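Local coordinates for phosphoribosylaminoimidazole carboxylase, ATPase subunit (Thermotoga maritima, PDB 3AX6), which probably catalyses the ATP-dependent joining of 5-aminoimidazole ribonucleotide and hydrogencarbonate to give N5-carboxyaminoimidazole ribonucleotide in de novo purine synthesis, at residues 183-194 against 283-293; 307-318 against 365-373. All coordinates share one frame; numbering follows the deposited sequence.

Contact 1 (183-194 against 283-293); sequences ARNEKGEIACYP and RAIMNLPLGST
Leu290 fills the middle of this contact: its CD2 lies 3.7 Å from CB of Ala191, and the same methyl reaches CB of Ala183. Both alanines lie on the antiparallel hairpin of the ATP-grasp domain, and Leu290 belongs to the loop that follows helix 277-285. Gln280 of that helix packs on the same three side chains. Ala284, near the helix end, sets its CB against Arg184 O. Further along, Thr293 lays CG2 over the centre of one face of the Tyr193 ring, a CH-pi contact 3.5 Å from the centroid and 8° off the normal. Its chi1 of 64° puts OG1 between the backbone N and carbonyl carbon, with CG2 anti to that carbon, and Thr293 OG1 donates to Cys192 O (2.7 Å) from above the carbonyl plane. Tyr193 OH bonds to Thr275 O. Glu189 stretches alongside Leu290, and OE1 takes a nearly straight bond from Leu290 N (3.0 Å, 170°), above the carboxylate plane. Facing the hairpin turn, Asn287 is the C-prime residue of a Schellman motif ending the helix. Its OD1 accepts from Lys187 N (3.0 Å) on an in-plane lone pair and, less straight, from Glu186 N (2.8 Å) above the plane. Glu186 N is shared with a water that also binds Ala284 O. Asn287 OD1 and Glu189 OE1 thus accept backbone N-H groups in opposite senses, both segments supplying donors.

Contact 2 (307-318 against 365-373); sequences EEGYYGKPALIG and KKILKVVSE
Val371 N donates to Ala315 O (2.6 Å, 169°) in a two-stranded antiparallel sheet made by 314-317 and 369-372. Ile317 and Lys369 form a second hydrogen-bonded pair, with N-H to O bonds in both directions. Beyond the paired strands, Glu373 N donates to Lys313 O, while on the far edge of 369-372 the backbone N of Glu307 donates to Val370 O (3.0 Å, 174°). The Glu307 chain bends at chi2 (-59°), bringing OE2 to a water held by Val370 N and into a long salt bridge with Lys369 NZ (3.9 Å). Leu316 and Val370 share one face, where CD2 meets CG2 and strands 328-332 and 343-350 of the C-terminal domain pack; Leu316 also packs on Met23 of the second subunit. On the other face Ile317 CG1 presses tightly on Lys369 CB (3.3 Å). Tyr310, the last residue of a type II turn that starts at Glu307, spreads its ring over Val371 in a CH-pi contact, CG1 lying 3.6 Å from the centroid, off-centre toward the rim. A serine in its place would probably lose this cover over CG1 and the touch of CE2 on CG2, opening a gap beside the valine. At the ring's edge, near its plane, Ser372 OG stands 3.3 Å from Tyr310 CD1.

In the fold
The two contacts follow one another in sequence without interleaving and flank the middle of the chain, about 38 Å apart between centres and about 21 Å at their nearest atoms. The 183-194 hairpin and strand 299-305, which leads into 307-318, belong to the same eight-stranded antiparallel sheet. Neither contact lies at the annotated ADP site, although strand 174-184, which enters contact 1, also carries Glu177, which binds ADP, and Ile174, which lines its pocket. Both contacts reach the second subunit of the homodimer: Arg283 bonds to Leu328 O of that subunit, and Glu373 packs on its Met1.

Contact 1 (183-194 against 283-293)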
loop_
_atom_site.group_PDB
_atom_site.type_symbol
_atom_site.label_atom_id
_atom_site.label_comp_id
_atom_site.label_asym_id
_atom_site.label_seq_id
_atom_site.Cartn_x
_atom_site.Cartn_y
_atom_site.Cartn_z
ATOM N N ALA A 183 -9.837 -1.145 16.555
ATOM C CA ALA A 183 -10.444 0.082 16.070
ATOM C C ALA A 183 -11.914 0.116 16.438
ATOM O O ALA A 183 -12.566 -0.930 16.544
ATOM C CB ALA A 183 -10.285 0.180 14.564
ATOM N N ARG A 184 -12.434 1.323 16.628
ATOM C CA ARG A 184 -13.831 1.494 16.981
ATOM C C ARG A 184 -14.404 2.752 16.334
ATOM O O ARG A 184 -13.728 3.783 16.247
ATOM C CB ARG A 184 -13.980 1.568 18.510
ATOM C CG ARG A 184 -15.409 1.746 19.007
ATOM C CD ARG A 184 -15.469 1.686 20.536
ATOM N NE ARG A 184 -16.817 1.887 21.080
ATOM C CZ ARG A 184 -17.472 3.049 21.071
ATOM N NH1 ARG A 184 -16.914 4.136 20.544
ATOM N NH2 ARG A 184 -18.681 3.128 21.605
ATOM N N ASN A 185 -15.654 2.627 15.887
ATOM C CA ASN A 185 -16.460 3.679 15.250
ATOM C C ASN A 185 -17.193 4.460 16.316
ATOM O O ASN A 185 -17.252 4.040 17.465
ATOM C CB ASN A 185 -17.561 3.061 14.388
ATOM C CG ASN A 185 -17.168 2.926 12.970
ATOM O OD1 ASN A 185 -17.918 2.381 12.160
ATOM N ND2 ASN A 185 -15.982 3.428 12.637
ATOM N N GLU A 186 -17.791 5.577 15.921
ATOM C CA GLU A 186 -18.579 6.348 16.862
ATOM C C GLU A 186 -19.905 5.592 16.991
ATOM O O GLU A 186 -20.580 5.671 18.015
ATOM C CB GLU A 186 -18.812 7.770 16.354
ATOM C CG GLU A 186 -19.369 8.695 17.422
ATOM C CD GLU A 186 -19.083 10.156 17.138
ATOM O OE1 GLU A 186 -19.362 11.003 18.012
ATOM O OE2 GLU A 186 -18.576 10.463 16.039
ATOM N N LYS A 187 -20.254 4.841 15.946
ATOM C CA LYS A 187 -21.475 4.032 15.926
ATOM C C LYS A 187 -21.343 2.876 16.911
ATOM O O LYS A 187 -22.334 2.255 17.296
ATOM C CB LYS A 187 -21.721 3.456 14.525
ATOM C CG LYS A 187 -22.413 4.387 13.539
ATOM C CD LYS A 187 -22.491 3.747 12.154
ATOM C CE LYS A 187 -23.523 4.427 11.269
ATOM N NZ LYS A 187 -23.302 5.892 11.154
ATOM N N GLY A 188 -20.110 2.571 17.300
ATOM C CA GLY A 188 -19.887 1.490 18.241
ATOM C C GLY A 188 -19.342 0.210 17.632
ATOM O O GLY A 188 -19.059 -0.744 18.353
ATOM N N GLU A 189 -19.200 0.166 16.312
ATOM C CA GLU A 189 -18.662 -1.035 15.687
ATOM C C GLU A 189 -17.196 -1.203 16.094
ATOM O O GLU A 189 -16.442 -0.229 16.100
ATOM C CB GLU A 189 -18.777 -0.954 14.157
ATOM C CG GLU A 189 -17.899 -1.977 13.450
ATOM C CD GLU A 189 -18.208 -2.148 11.970
ATOM O OE1 GLU A 189 -18.438 -1.135 11.277
ATOM O OE2 GLU A 189 -18.200 -3.307 11.499
ATOM N N ILE A 190 -16.800 -2.426 16.455
ATOM C CA ILE A 190 -15.412 -2.704 16.845
ATOM C C ILE A 190 -14.760 -3.675 15.865
ATOM O O ILE A 190 -15.423 -4.522 15.279
ATOM C CB ILE A 190 -15.293 -3.325 18.279
ATOM C CG1 ILE A 190 -16.107 -4.616 18.356
ATOM C CG2 ILE A 190 -15.758 -2.333 19.338
ATOM C CD1 ILE A 190 -16.066 -5.319 19.715
ATOM N N ALA A 191 -13.452 -3.532 15.690
ATOM C CA ALA A 191 -12.677 -4.382 14.796
ATOM C C ALA A 191 -11.396 -4.743 15.542
ATOM O O ALA A 191 -10.583 -3.876 15.843
ATOM C CB ALA A 191 -12.345 -3.626 13.512
ATOM N N CYS A 192 -11.214 -6.018 15.849
ATOM C CA CYS A 192 -10.031 -6.420 16.591
ATOM C C CYS A 192 -9.050 -7.205 15.730
ATOM O O CYS A 192 -9.431 -8.102 14.984
ATOM C CB CYS A 192 -10.438 -7.244 17.820
ATOM S SG CYS A 192 -9.095 -7.507 19.011
ATOM N N TYR A 193 -7.777 -6.852 15.853
ATOM C CA TYR A 193 -6.715 -7.497 15.095
ATOM C C TYR A 193 -6.118 -8.657 15.857
ATOM O O TYR A 193 -6.435 -8.875 17.020
ATOM C CB TYR A 193 -5.616 -6.478 14.768
ATOM C CG TYR A 193 -5.972 -5.592 13.594
ATOM C CD1 TYR A 193 -5.741 -6.007 12.283
ATOM C CD2 TYR A 193 -6.578 -4.355 13.792
ATOM C CE1 TYR A 193 -6.108 -5.205 11.201
ATOM C CE2 TYR A 193 -6.950 -3.554 12.724
ATOM C CZ TYR A 193 -6.714 -3.980 11.434
ATOM O OH TYR A 193 -7.092 -3.174 10.388
ATOM N N PRO A 194 -5.271 -9.448 15.194
ATOM C CA PRO A 194 -4.676 -10.565 15.927
ATOM C C PRO A 194 -3.768 -9.981 17.019
ATOM O O PRO A 194 -3.355 -8.819 16.944
ATOM C CB PRO A 194 -3.876 -11.295 14.849
ATOM C CG PRO A 194 -4.653 -11.004 13.595
ATOM C CD PRO A 194 -4.989 -9.547 13.750
ATOM N N ARG A 283 -11.212 4.722 8.381
ATOM C CA ARG A 283 -12.589 4.238 8.435
ATOM C C ARG A 283 -13.236 4.592 9.773
ATOM O O ARG A 283 -14.366 5.073 9.811
ATOM C CB ARG A 283 -12.660 2.715 8.259
ATOM C CG ARG A 283 -12.333 2.174 6.860
ATOM C CD ARG A 283 -12.798 0.725 6.777
ATOM N NE ARG A 283 -12.280 -0.009 5.632
ATOM C CZ ARG A 283 -12.997 -0.884 4.934
ATOM N NH1 ARG A 283 -14.261 -1.121 5.270
ATOM N NH2 ARG A 283 -12.457 -1.528 3.909
ATOM N N ALA A 284 -12.511 4.367 10.866
ATOM C CA ALA A 284 -13.050 4.632 12.187
ATOM C C ALA A 284 -13.313 6.105 12.485
ATOM O O ALA A 284 -14.372 6.451 13.014
ATOM C CB ALA A 284 -12.140 4.033 13.253
ATOM N N ILE A 285 -12.374 6.982 12.151
ATOM C CA ILE A 285 -12.599 8.391 12.453
ATOM C C ILE A 285 -13.637 9.027 11.530
ATOM O O ILE A 285 -14.176 10.093 11.839
ATOM C CB ILE A 285 -11.294 9.210 12.403
ATOM C CG1 ILE A 285 -10.806 9.353 10.961
ATOM C CG2 ILE A 285 -10.242 8.541 13.273
ATOM C CD1 ILE A 285 -9.575 10.243 10.827
HETATM N N MSE A 286 -13.916 8.378 10.401
HETATM C CA MSE A 286 -14.922 8.889 9.469
HETATM C C MSE A 286 -16.257 8.175 9.704
HETATM O O MSE A 286 -17.191 8.315 8.919
HETATM C CB MSE A 286 -14.481 8.684 8.011
HETATM C CG MSE A 286 -13.218 9.429 7.604
HETATM SE SE MSE A 286 -13.235 11.288 8.115
HETATM C CE MSE A 286 -14.728 11.870 7.073
ATOM N N ASN A 287 -16.328 7.407 10.788
ATOM C CA ASN A 287 -17.532 6.665 11.153
ATOM C C ASN A 287 -18.103 5.878 9.976
ATOM O O ASN A 287 -19.301 5.929 9.696
ATOM C CB ASN A 287 -18.589 7.619 11.721
ATOM C CG ASN A 287 -19.496 6.944 12.747
ATOM O OD1 ASN A 287 -19.095 6.002 13.423
ATOM N ND2 ASN A 287 -20.717 7.441 12.874
ATOM N N LEU A 288 -17.220 5.162 9.288
ATOM C CA LEU A 288 -17.576 4.324 8.151
ATOM C C LEU A 288 -17.447 2.872 8.609
ATOM O O LEU A 288 -16.815 2.596 9.634
ATOM C CB LEU A 288 -16.604 4.566 6.998
ATOM C CG LEU A 288 -16.597 5.949 6.356
ATOM C CD1 LEU A 288 -15.349 6.133 5.522
ATOM C CD2 LEU A 288 -17.844 6.095 5.505
ATOM N N PRO A 289 -18.064 1.928 7.872
ATOM C CA PRO A 289 -17.970 0.517 8.253
ATOM C C PRO A 289 -16.501 0.093 8.300
ATOM O O PRO A 289 -15.715 0.406 7.397
ATOM C CB PRO A 289 -18.750 -0.187 7.147
ATOM C CG PRO A 289 -19.827 0.805 6.834
ATOM C CD PRO A 289 -19.080 2.123 6.818
ATOM N N LEU A 290 -16.128 -0.599 9.368
ATOM C CA LEU A 290 -14.748 -1.045 9.546
ATOM C C LEU A 290 -14.392 -2.214 8.630
ATOM O O LEU A 290 -15.254 -3.008 8.260
ATOM C CB LEU A 290 -14.522 -1.426 11.014
ATOM C CG LEU A 290 -14.079 -0.318 11.980
ATOM C CD1 LEU A 290 -14.647 1.016 11.560
ATOM C CD2 LEU A 290 -14.492 -0.675 13.405
ATOM N N GLY A 291 -13.116 -2.308 8.263
ATOM C CA GLY A 291 -12.673 -3.382 7.396
ATOM C C GLY A 291 -12.201 -4.639 8.105
ATOM O O GLY A 291 -11.777 -4.606 9.264
ATOM N N SER A 292 -12.272 -5.758 7.393
ATOM C CA SER A 292 -11.854 -7.049 7.929
ATOM C C SER A 292 -10.430 -7.060 8.479
ATOM O O SER A 292 -9.522 -6.499 7.870
ATOM C CB SER A 292 -11.961 -8.116 6.848
ATOM O OG SER A 292 -11.158 -9.225 7.191
ATOM N N THR A 293 -10.227 -7.715 9.619
ATOM C CA THR A 293 -8.894 -7.791 10.203
ATOM C C THR A 293 -8.282 -9.174 10.018
ATOM O O THR A 293 -7.344 -9.531 10.732
ATOM C CB THR A 293 -8.910 -7.517 11.717
ATOM O OG1 THR A 293 -9.668 -8.547 12.369
ATOM C CG2 THR A 293 -9.509 -6.137 12.019
HETATM O O HOH W 1 -16.665 7.519 14.088
HETATM O O HOH W 2 -21.497 7.494 8.844
HETATM O O HOH W 3 -18.260 -3.486 8.955
#

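Contact 2 (307-318 against 365-373)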
loop_
_atom_site.group_PDB
_atom_site.type_symbol
_atom_site.label_atom_id
_atom_site.label_comp_id
_atom_site.label_asym_id
_atom_site.label_seq_id
_atom_site.Cartn_x
_atom_site.Cartn_y
_atom_site.Cartn_z
ATOM N N GLU A 307 22.479 2.803 11.775
ATOM C CA GLU A 307 23.591 2.162 12.462
ATOM C C GLU A 307 24.427 3.208 13.185
ATOM O O GLU A 307 24.441 4.385 12.801
ATOM C CB GLU A 307 24.484 1.414 11.465
ATOM C CG GLU A 307 23.876 0.148 10.879
ATOM C CD GLU A 307 23.516 -0.875 11.948
ATOM O OE1 GLU A 307 24.406 -1.249 12.748
ATOM O OE2 GLU A 307 22.342 -1.304 11.989
ATOM N N GLU A 308 25.123 2.772 14.230
ATOM C CA GLU A 308 25.987 3.657 15.003
ATOM C C GLU A 308 27.123 4.213 14.143
ATOM O O GLU A 308 27.603 3.546 13.228
ATOM C CB GLU A 308 26.589 2.901 16.187
ATOM C CG GLU A 308 25.619 2.591 17.306
ATOM C CD GLU A 308 26.212 1.647 18.337
ATOM O OE1 GLU A 308 27.323 1.925 18.838
ATOM O OE2 GLU A 308 25.565 0.623 18.644
ATOM N N GLY A 309 27.541 5.439 14.439
ATOM C CA GLY A 309 28.640 6.044 13.707
ATOM C C GLY A 309 28.354 6.497 12.290
ATOM O O GLY A 309 29.281 6.725 11.510
ATOM N N TYR A 310 27.079 6.629 11.947
ATOM C CA TYR A 310 26.697 7.076 10.614
ATOM C C TYR A 310 25.732 8.236 10.714
ATOM O O TYR A 310 24.747 8.163 11.439
ATOM C CB TYR A 310 26.063 5.930 9.838
ATOM C CG TYR A 310 27.061 4.885 9.435
ATOM C CD1 TYR A 310 27.956 5.119 8.394
ATOM C CD2 TYR A 310 27.140 3.671 10.115
ATOM C CE1 TYR A 310 28.910 4.171 8.037
ATOM C CE2 TYR A 310 28.091 2.714 9.764
ATOM C CZ TYR A 310 28.973 2.972 8.725
ATOM O OH TYR A 310 29.924 2.037 8.378
ATOM N N TYR A 311 26.040 9.311 9.994
ATOM C CA TYR A 311 25.215 10.517 9.985
ATOM C C TYR A 311 25.149 11.051 8.557
ATOM O O TYR A 311 26.035 10.778 7.759
ATOM C CB TYR A 311 25.843 11.576 10.891
ATOM C CG TYR A 311 26.078 11.109 12.304
ATOM C CD1 TYR A 311 25.180 11.427 13.324
ATOM C CD2 TYR A 311 27.189 10.325 12.620
ATOM C CE1 TYR A 311 25.386 10.970 14.632
ATOM C CE2 TYR A 311 27.404 9.861 13.913
ATOM C CZ TYR A 311 26.502 10.183 14.912
ATOM O OH TYR A 311 26.693 9.696 16.176
ATOM N N GLY A 312 24.101 11.806 8.240
ATOM C CA GLY A 312 23.971 12.366 6.902
ATOM C C GLY A 312 22.962 11.678 5.997
ATOM O O GLY A 312 21.937 11.174 6.468
ATOM N N LYS A 313 23.255 11.663 4.695
ATOM C CA LYS A 313 22.377 11.044 3.700
ATOM C C LYS A 313 22.306 9.534 3.870
ATOM O O LYS A 313 23.327 8.847 3.835
ATOM C CB LYS A 313 22.846 11.383 2.282
ATOM C CG LYS A 313 22.718 12.858 1.943
ATOM C CD LYS A 313 23.139 13.165 0.512
ATOM C CE LYS A 313 23.041 14.658 0.238
ATOM N NZ LYS A 313 23.367 15.005 -1.172
ATOM N N PRO A 314 21.087 9.000 4.042
ATOM C CA PRO A 314 20.846 7.568 4.228
ATOM C C PRO A 314 21.372 6.742 3.065
ATOM O O PRO A 314 21.370 7.196 1.922
ATOM C CB PRO A 314 19.323 7.478 4.332
ATOM C CG PRO A 314 18.904 8.863 4.750
ATOM C CD PRO A 314 19.811 9.723 3.933
ATOM N N ALA A 315 21.818 5.530 3.370
ATOM C CA ALA A 315 22.329 4.600 2.369
ATOM C C ALA A 315 22.087 3.182 2.890
ATOM O O ALA A 315 22.346 2.887 4.062
ATOM C CB ALA A 315 23.811 4.838 2.135
ATOM N N LEU A 316 21.588 2.307 2.024
ATOM C CA LEU A 316 21.291 0.939 2.414
ATOM C C LEU A 316 22.349 -0.083 2.022
ATOM O O LEU A 316 22.999 0.041 0.985
ATOM C CB LEU A 316 19.960 0.514 1.805
ATOM C CG LEU A 316 18.703 1.193 2.329
ATOM C CD1 LEU A 316 17.557 0.946 1.360
ATOM C CD2 LEU A 316 18.373 0.654 3.713
ATOM N N ILE A 317 22.520 -1.094 2.868
ATOM C CA ILE A 317 23.450 -2.170 2.582
ATOM C C ILE A 317 22.733 -3.487 2.841
ATOM O O ILE A 317 21.956 -3.606 3.785
ATOM C CB ILE A 317 24.740 -2.119 3.452
ATOM C CG1 ILE A 317 24.423 -2.499 4.898
ATOM C CG2 ILE A 317 25.378 -0.739 3.368
ATOM C CD1 ILE A 317 25.654 -2.574 5.777
ATOM N N GLY A 318 22.989 -4.466 1.980
ATOM C CA GLY A 318 22.378 -5.774 2.118
ATOM C C GLY A 318 21.061 -5.945 1.382
ATOM O O GLY A 318 20.420 -6.985 1.506
ATOM N N LYS A 365 18.043 -9.381 9.589
ATOM C CA LYS A 365 18.251 -8.275 10.519
ATOM C C LYS A 365 19.734 -7.912 10.609
ATOM O O LYS A 365 20.085 -6.802 11.008
ATOM C CB LYS A 365 17.720 -8.654 11.908
ATOM C CG LYS A 365 17.998 -7.629 13.006
ATOM C CD LYS A 365 17.315 -8.027 14.310
ATOM C CE LYS A 365 17.758 -7.145 15.472
ATOM N NZ LYS A 365 17.544 -5.695 15.206
ATOM N N LYS A 366 20.596 -8.850 10.228
ATOM C CA LYS A 366 22.042 -8.638 10.263
ATOM C C LYS A 366 22.576 -8.201 8.910
ATOM O O LYS A 366 23.701 -7.718 8.812
ATOM C CB LYS A 366 22.750 -9.924 10.684
ATOM C CG LYS A 366 22.353 -10.418 12.065
ATOM C CD LYS A 366 22.975 -11.768 12.372
ATOM C CE LYS A 366 22.552 -12.259 13.746
ATOM N NZ LYS A 366 23.049 -13.635 14.014
ATOM N N ILE A 367 21.759 -8.370 7.873
ATOM C CA ILE A 367 22.135 -8.025 6.505
ATOM C C ILE A 367 21.710 -6.618 6.077
ATOM O O ILE A 367 22.501 -5.870 5.500
ATOM C CB ILE A 367 21.534 -9.058 5.524
ATOM C CG1 ILE A 367 22.104 -10.442 5.838
ATOM C CG2 ILE A 367 21.812 -8.659 4.083
ATOM C CD1 ILE A 367 21.535 -11.554 4.975
ATOM N N LEU A 368 20.452 -6.273 6.339
ATOM C CA LEU A 368 19.925 -4.961 5.991
ATOM C C LEU A 368 20.403 -3.930 6.992
ATOM O O LEU A 368 20.227 -4.107 8.194
ATOM C CB LEU A 368 18.396 -4.979 5.993
ATOM C CG LEU A 368 17.717 -5.114 4.635
ATOM C CD1 LEU A 368 16.203 -5.066 4.805
ATOM C CD2 LEU A 368 18.194 -3.992 3.725
ATOM N N LYS A 369 21.000 -2.848 6.505
ATOM C CA LYS A 369 21.489 -1.809 7.398
ATOM C C LYS A 369 21.448 -0.416 6.790
ATOM O O LYS A 369 21.831 -0.219 5.638
ATOM C CB LYS A 369 22.914 -2.143 7.846
ATOM C CG LYS A 369 23.000 -3.463 8.591
ATOM C CD LYS A 369 24.342 -3.676 9.260
ATOM C CE LYS A 369 24.331 -4.962 10.079
ATOM N NZ LYS A 369 23.193 -4.987 11.049
ATOM N N VAL A 370 20.960 0.542 7.569
ATOM C CA VAL A 370 20.884 1.926 7.132
ATOM C C VAL A 370 22.180 2.592 7.557
ATOM O O VAL A 370 22.495 2.673 8.737
ATOM C CB VAL A 370 19.707 2.658 7.782
ATOM C CG1 VAL A 370 19.665 4.103 7.304
ATOM C CG2 VAL A 370 18.408 1.938 7.457
ATOM N N VAL A 371 22.927 3.061 6.569
ATOM C CA VAL A 371 24.216 3.700 6.778
ATOM C C VAL A 371 24.190 5.095 6.153
ATOM O O VAL A 371 23.140 5.566 5.717
ATOM C CB VAL A 371 25.320 2.795 6.153
ATOM C CG1 VAL A 371 26.564 3.583 5.793
ATOM C CG2 VAL A 371 25.671 1.692 7.136
ATOM N N SER A 372 25.334 5.767 6.138
ATOM C CA SER A 372 25.428 7.096 5.557
ATOM C C SER A 372 26.090 7.003 4.193
ATOM O O SER A 372 26.910 6.116 3.938
ATOM C CB SER A 372 26.267 8.011 6.443
ATOM O OG SER A 372 27.640 7.683 6.333
ATOM N N GLU A 373 25.731 7.936 3.324
ATOM C CA GLU A 373 26.290 7.996 1.986
ATOM C C GLU A 373 27.625 8.740 2.074
ATOM O O GLU A 373 27.680 9.904 1.615
ATOM C CB GLU A 373 25.328 8.741 1.063
ATOM C CG GLU A 373 25.570 8.529 -0.416
ATOM C CD GLU A 373 24.659 9.389 -1.263
ATOM O OE1 GLU A 373 23.450 9.459 -0.945
ATOM O OE2 GLU A 373 25.149 9.988 -2.246
HETATM O O HOH W 4 20.462 -0.623 10.345
HETATM O O HOH W 5 28.508 9.407 9.092
#